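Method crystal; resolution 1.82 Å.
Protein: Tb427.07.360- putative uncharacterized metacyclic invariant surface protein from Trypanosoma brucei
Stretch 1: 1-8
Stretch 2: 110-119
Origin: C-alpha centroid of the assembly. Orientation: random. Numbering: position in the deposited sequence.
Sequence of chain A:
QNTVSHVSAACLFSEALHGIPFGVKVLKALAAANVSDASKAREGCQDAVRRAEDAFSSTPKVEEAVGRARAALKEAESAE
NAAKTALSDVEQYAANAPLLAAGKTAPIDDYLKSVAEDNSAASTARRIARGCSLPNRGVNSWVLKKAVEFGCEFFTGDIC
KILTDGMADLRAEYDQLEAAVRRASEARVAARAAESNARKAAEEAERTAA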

# COMPACT_ATOMS: atom_id res chain seq x y z
N GLN A 1 5.94 35.08 -7.07
CA GLN A 1 6.43 33.69 -7.01
C GLN A 1 5.72 32.86 -8.05
O GLN A 1 4.99 31.92 -7.73
CB GLN A 1 6.26 33.09 -5.60
CG GLN A 1 7.09 33.86 -4.56
CD GLN A 1 7.13 33.22 -3.17
OE1 GLN A 1 7.73 32.16 -2.97
NE2 GLN A 1 6.55 33.91 -2.19
N ASN A 2 5.94 33.22 -9.31
CA ASN A 2 5.26 32.55 -10.42
C ASN A 2 6.20 32.21 -11.59
O ASN A 2 5.80 32.22 -12.76
CB ASN A 2 4.08 33.39 -10.90
CG ASN A 2 4.47 34.78 -11.30
OD1 ASN A 2 5.66 35.14 -11.34
ND2 ASN A 2 3.47 35.61 -11.57
N THR A 3 7.44 31.90 -11.26
CA THR A 3 8.37 31.40 -12.25
C THR A 3 7.97 29.99 -12.67
O THR A 3 7.22 29.31 -11.97
CB THR A 3 9.79 31.35 -11.69
OG1 THR A 3 9.89 30.31 -10.72
CG2 THR A 3 10.18 32.68 -11.05
N VAL A 4 8.52 29.54 -13.79
CA VAL A 4 8.35 28.16 -14.24
C VAL A 4 8.57 27.15 -13.12
O VAL A 4 7.76 26.26 -12.92
CB VAL A 4 9.29 27.90 -15.44
CG1 VAL A 4 9.38 26.43 -15.76
CG2 VAL A 4 8.78 28.70 -16.64
N SER A 5 9.64 27.32 -12.34
CA SER A 5 9.93 26.38 -11.25
C SER A 5 8.85 26.41 -10.16
O SER A 5 8.50 25.35 -9.62
CB SER A 5 11.30 26.65 -10.65
OG SER A 5 12.31 26.32 -11.60
N HIS A 6 8.34 27.60 -9.81
CA HIS A 6 7.29 27.69 -8.79
C HIS A 6 6.07 26.94 -9.29
O HIS A 6 5.46 26.14 -8.58
CB HIS A 6 6.86 29.13 -8.51
CG HIS A 6 7.90 30.01 -7.89
ND1 HIS A 6 8.26 29.93 -6.56
CD2 HIS A 6 8.60 31.04 -8.41
CE1 HIS A 6 9.15 30.87 -6.30
NE2 HIS A 6 9.39 31.55 -7.40
N VAL A 7 5.70 27.19 -10.54
CA VAL A 7 4.48 26.57 -11.08
C VAL A 7 4.67 25.06 -11.24
O VAL A 7 3.75 24.28 -10.97
CB VAL A 7 4.08 27.24 -12.41
CG1 VAL A 7 2.90 26.52 -13.05
CG2 VAL A 7 3.73 28.67 -12.15
N SER A 8 5.86 24.63 -11.65
CA SER A 8 6.11 23.20 -11.76
C SER A 8 5.92 22.47 -10.42
O SER A 8 5.32 21.39 -10.35
CB SER A 8 7.52 22.93 -12.30
OG SER A 8 7.58 23.27 -13.66
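Stretch 2, residues 110-119: DYLKSVAEDN

Stretch 2 enters as the last turns of a helix that begins earlier in the chain and runs through Ala-116; Glu-117 is the first residue to leave helical torsions. It lies against the very start of the chain, where a helix begins at Val-4; the residues before Val-4 are not part of that helix, and Thr-3 caps it, its OG1 accepting from His-6 N. The two helices run in roughly opposite directions, with 144° between their N-to-C vectors (signed crossing angle -144°) and axes no closer than 11.0 Å. In register, Leu-112 lies across from Val-7 (CA to CA 7.0 Å), and Val-115, three residues on, across from Asn-2 (CA to CA 6.6 Å).

Asp-110 is exposed and takes no part, as suits a charged residue out of reach of stretch 1. Tyr-111 is the centre of the contact. Its side chain, with chi1 t, points toward stretch 1 and is long enough to bring its hydroxyl to the loop before the helix, where Tyr-111 OH donates a hydrogen bond to the carbonyl oxygen of Gln-1 (OH to O 2.6 Å). That oxygen lies at the ring edge, near its plane, where the phenol hydrogen can reach it. The hydroxyl also packs beside His-6, with Tyr-111 OH 3.3 Å from His-6 CB, and beside Asn-2, with OH 3.6 Å from Asn-2 CA. It lies 3.7 Å from Val-7 CG2 as well, with Tyr-111 CE2 4.4 Å from the same methyl.

Leu-112 starts sideways, but the end of its side chain comes nearer, and Leu-112 CD2 meets Val-7 CG1 at 4.0 Å; a buried, branched aliphatic residue suits this spot. Lys-113 is fully extended (all chi angles t), exposed and out of reach of stretch 1. Ser-114 turns its hydroxyl back on its own helix, Ser-114 OG donating to Tyr-111 O at 2.6 Å.

Val-115 points toward stretch 1 again. Val-115 CG1 lies 3.8 Å from Val-7 CG2, and Val-115 CG2 lies 3.9 Å from Asn-2 CB; both methyls lie near both neighbours, and the compact beta-branched side chain fits between helix and loop. Ala-116 and Glu-117 make no contact with stretch 1.

Asp-118, beyond the helix, points back toward Asn-2. Asp-118 OD2 is 4.1 Å from Asn-2 ND2, too far for a direct hydrogen bond, and a water bridges the gap: its oxygen accepts from Asn-2 ND2 at 3.0 Å and donates to Asp-118 OD2 at 2.7 Å and to Ser-114 O at 3.3 Å. Polar side chains suit this end of the contact, where water can join them. Asn-119 is out of reach of stretch 1, its OD1 bonded elsewhere in the structure.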

# COMPACT_ATOMS: atom_id res chain seq x y z
N ASP A 110 -6.05 27.25 -6.57
CA ASP A 110 -6.25 28.70 -6.68
C ASP A 110 -4.96 29.35 -7.18
O ASP A 110 -4.99 30.19 -8.07
CB ASP A 110 -6.63 29.33 -5.32
CG ASP A 110 -8.13 29.22 -5.01
OD1 ASP A 110 -8.92 28.68 -5.85
OD2 ASP A 110 -8.51 29.69 -3.93
N TYR A 111 -3.83 28.96 -6.58
CA TYR A 111 -2.53 29.49 -7.00
C TYR A 111 -2.32 29.22 -8.48
O TYR A 111 -1.92 30.11 -9.24
CB TYR A 111 -1.38 28.90 -6.17
CG TYR A 111 -0.03 29.15 -6.81
CD1 TYR A 111 0.58 30.37 -6.69
CD2 TYR A 111 0.59 28.18 -7.59
CE1 TYR A 111 1.80 30.62 -7.28
CE2 TYR A 111 1.83 28.42 -8.19
CZ TYR A 111 2.42 29.65 -8.04
OH TYR A 111 3.64 29.90 -8.64
N LEU A 112 -2.59 27.99 -8.91
CA LEU A 112 -2.38 27.65 -10.31
C LEU A 112 -3.27 28.48 -11.24
O LEU A 112 -2.79 29.00 -12.26
CB LEU A 112 -2.59 26.15 -10.55
CG LEU A 112 -1.50 25.24 -9.98
CD1 LEU A 112 -1.96 23.78 -10.00
CD2 LEU A 112 -0.16 25.40 -10.70
N LYS A 113 -4.53 28.67 -10.88
CA LYS A 113 -5.42 29.49 -11.68
C LYS A 113 -4.91 30.92 -11.73
O LYS A 113 -4.97 31.58 -12.78
CB LYS A 113 -6.85 29.45 -11.13
CG LYS A 113 -7.82 30.39 -11.83
CD LYS A 113 -9.26 30.11 -11.38
CE LYS A 113 -10.30 30.75 -12.33
NZ LYS A 113 -11.64 30.96 -11.64
N SER A 114 -4.39 31.40 -10.61
CA SER A 114 -3.84 32.76 -10.50
C SER A 114 -2.69 33.00 -11.46
O SER A 114 -2.48 34.13 -11.86
CB SER A 114 -3.37 33.08 -9.07
OG SER A 114 -2.02 32.65 -8.83
N VAL A 115 -1.93 31.97 -11.81
CA VAL A 115 -0.85 32.13 -12.78
C VAL A 115 -1.38 31.98 -14.20
O VAL A 115 -1.00 32.73 -15.11
CB VAL A 115 0.31 31.13 -12.53
CG1 VAL A 115 1.42 31.34 -13.56
CG2 VAL A 115 0.82 31.28 -11.10
N ALA A 116 -2.25 30.99 -14.38
CA ALA A 116 -2.81 30.70 -15.68
C ALA A 116 -3.46 31.96 -16.25
O ALA A 116 -3.30 32.29 -17.42
CB ALA A 116 -3.81 29.59 -15.57
N GLU A 117 -4.15 32.70 -15.37
CA GLU A 117 -4.91 33.85 -15.78
C GLU A 117 -4.18 35.19 -15.59
O GLU A 117 -4.79 36.26 -15.70
CB GLU A 117 -6.25 33.85 -15.02
CG GLU A 117 -7.00 32.53 -15.26
CD GLU A 117 -8.48 32.56 -14.88
OE1 GLU A 117 -8.92 33.48 -14.16
OE2 GLU A 117 -9.18 31.61 -15.30
N ASP A 118 -2.87 35.12 -15.33
CA ASP A 118 -2.10 36.33 -15.09
C ASP A 118 -1.31 36.70 -16.34
O ASP A 118 -0.38 35.99 -16.72
CB ASP A 118 -1.18 36.13 -13.87
CG ASP A 118 -0.55 37.42 -13.38
OD1 ASP A 118 -0.45 38.37 -14.17
OD2 ASP A 118 -0.17 37.49 -12.19
N ASN A 119 -1.71 37.79 -16.99
CA ASN A 119 -1.06 38.27 -18.22
C ASN A 119 0.36 38.78 -17.99
O ASN A 119 1.09 39.02 -18.95
CB ASN A 119 -1.90 39.38 -18.85
CG ASN A 119 -3.23 38.89 -19.34
OD1 ASN A 119 -3.34 37.80 -19.90
ND2 ASN A 119 -4.28 39.67 -19.07
O HOH W 1 0.55 35.09 -11.07